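Local coordinates for uncharacterized protein (Cytophaga hutchinsonii ATCC 33406, PDB 3FF4), which is of unknown function but, as a small Rossmann-like protein of the CoA-binding domain family, probably binds coenzyme A or a related nucleotide, at residues G11-P14 / Y19-L22. Sequence-based numbering, arbitrary orientation.
Sequences GATP and YAYL
Ala12 lies nearest Ala20 and Thr13 nearest Tyr21, with CA of Ala12 5.4 Å from CA of Ala20 and CA of Thr13 6.1 Å from CA of Tyr21. Segment 11-14, extended at Ala12 and Thr13, follows strand 7-10 and passes beside the first turn of helix 19-30. Gly11 has a positive phi of 104°, a backbone conformation favourable mainly to glycine. Gly11 and Ala12 share backbone hydrogen bonds with Val37, in the neighbouring strand 34-37.

The methyl of Ala20 points at the loop. Its CB lies 3.5 Å from Gly11 O and 4.1 Å from Ala12 CA. Thr13 adds its methyl, with CG2 4.1 Å from Ala20 CB. The hydroxyl of Thr13 is anti to the backbone N (chi1 174°), and OG1 hydrogen-bonds to Glu15 OE1, while CG2 supplies the apolar contact with the helix. Tyr21 also has its ring anti to the backbone N (chi1 -168°), which carries it alongside the backbone of Thr13 and Pro14. Thr13 O meets the ring edge near its plane, 3.5 Å from Tyr21 CD1. Pro14 O approaches the same carbon obliquely.

This is the first strand-loop-helix unit of a Rossmann-like fold, where relatives commonly bind the nucleotide. Contact here is van der Waals packing of methyls and ring C-H groups against backbone atoms, and of methyl against methyl at Thr13 and Ala20. The small Ala20 side chain is consistent with the close approach of loop and helix, and the aromatic edge, slightly positive, probably suits Thr13 O beside it.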
ATOM      1  N   GLY A  11       6.006  -2.584  -0.194  1.00 27.25           N
ATOM      2  CA  GLY A  11       7.167  -2.090   0.521  1.00 27.42           C
ATOM      3  C   GLY A  11       7.143  -2.467   2.002  1.00 27.77           C
ATOM      4  O   GLY A  11       7.876  -1.871   2.813  1.00 28.42           O
ATOM      5  N   ALA A  12       6.333  -3.469   2.378  1.00 27.42           N
ATOM      6  CA  ALA A  12       6.272  -3.903   3.789  1.00 28.04           C
ATOM      7  C   ALA A  12       7.654  -4.259   4.358  1.00 28.87           C
ATOM      8  O   ALA A  12       8.506  -4.813   3.649  1.00 29.24           O
ATOM      9  CB  ALA A  12       5.350  -5.077   3.938  1.00 27.41           C
ATOM     10  N   THR A  13       7.882  -3.937   5.629  1.00 29.67           N
ATOM     11  CA  THR A  13       9.189  -4.207   6.280  1.00 30.42           C
ATOM     12  C   THR A  13       8.955  -4.573   7.739  1.00 31.47           C
ATOM     13  O   THR A  13       7.977  -4.093   8.335  1.00 32.08           O
ATOM     14  CB  THR A  13      10.206  -3.028   6.137  1.00 30.27           C
ATOM     15  OG1 THR A  13      11.386  -3.319   6.909  1.00 30.02           O
ATOM     16  CG2 THR A  13       9.613  -1.692   6.583  1.00 28.43           C
ATOM     17  N   PRO A  14       9.793  -5.471   8.312  1.00 32.44           N
ATOM     18  CA  PRO A  14       9.647  -5.717   9.759  1.00 32.79           C
ATOM     19  C   PRO A  14      10.288  -4.631  10.662  1.00 33.25           C
ATOM     20  O   PRO A  14      10.025  -4.623  11.878  1.00 33.72           O
ATOM     21  CB  PRO A  14      10.331  -7.083   9.955  1.00 32.69           C
ATOM     22  CG  PRO A  14      11.353  -7.136   8.855  1.00 32.96           C
ATOM     23  CD  PRO A  14      10.777  -6.386   7.689  1.00 32.11           C
ATOM     24  N   TYR A  19       7.975   3.634   8.219  1.00 27.38           N
ATOM     25  CA  TYR A  19       6.582   4.004   7.988  1.00 27.13           C
ATOM     26  C   TYR A  19       5.685   2.864   7.486  1.00 26.92           C
ATOM     27  O   TYR A  19       4.519   2.827   7.836  1.00 26.46           O
ATOM     28  CB  TYR A  19       6.445   5.293   7.146  1.00 26.83           C
ATOM     29  CG  TYR A  19       6.534   6.535   8.025  1.00 28.61           C
ATOM     30  CD1 TYR A  19       7.690   6.815   8.748  1.00 27.75           C
ATOM     31  CD2 TYR A  19       5.455   7.398   8.151  1.00 29.37           C
ATOM     32  CE1 TYR A  19       7.784   7.936   9.559  1.00 30.33           C
ATOM     33  CE2 TYR A  19       5.535   8.543   8.947  1.00 30.67           C
ATOM     34  CZ  TYR A  19       6.698   8.798   9.640  1.00 31.60           C
ATOM     35  OH  TYR A  19       6.775   9.884  10.452  1.00 34.25           O
ATOM     36  N   ALA A  20       6.219   1.925   6.709  1.00 26.74           N
ATOM     37  CA  ALA A  20       5.375   0.783   6.272  1.00 27.76           C
ATOM     38  C   ALA A  20       4.960  -0.096   7.442  1.00 27.08           C
ATOM     39  O   ALA A  20       3.891  -0.734   7.397  1.00 26.80           O
ATOM     40  CB  ALA A  20       6.064  -0.069   5.190  1.00 26.62           C
ATOM     41  N   TYR A  21       5.821  -0.151   8.463  1.00 26.60           N
ATOM     42  CA  TYR A  21       5.501  -0.842   9.708  1.00 26.87           C
ATOM     43  C   TYR A  21       4.491  -0.030  10.507  1.00 27.01           C
ATOM     44  O   TYR A  21       3.441  -0.553  10.897  1.00 26.67           O
ATOM     45  CB  TYR A  21       6.745  -1.139  10.552  1.00 26.04           C
ATOM     46  CG  TYR A  21       6.469  -2.091  11.690  1.00 27.82           C
ATOM     47  CD1 TYR A  21       6.638  -3.465  11.515  1.00 28.94           C
ATOM     48  CD2 TYR A  21       6.027  -1.621  12.939  1.00 27.63           C
ATOM     49  CE1 TYR A  21       6.384  -4.366  12.546  1.00 31.54           C
ATOM     50  CE2 TYR A  21       5.758  -2.514  13.980  1.00 30.71           C
ATOM     51  CZ  TYR A  21       5.935  -3.884  13.768  1.00 32.41           C
ATOM     52  OH  TYR A  21       5.701  -4.787  14.783  1.00 36.93           O
ATOM     53  N   LEU A  22       4.792   1.248  10.730  1.00 26.56           N
ATOM     54  CA  LEU A  22       3.815   2.115  11.373  1.00 27.01           C
ATOM     55  C   LEU A  22       2.410   1.984  10.709  1.00 27.55           C
ATOM     56  O   LEU A  22       1.399   1.903  11.415  1.00 26.99           O
ATOM     57  CB  LEU A  22       4.309   3.554  11.404  1.00 26.35           C
ATOM     58  CG  LEU A  22       5.676   3.694  12.080  1.00 27.66           C
ATOM     59  CD1 LEU A  22       6.170   5.132  12.016  1.00 28.98           C
ATOM     60  CD2 LEU A  22       5.610   3.215  13.544  1.00 25.04           C
TER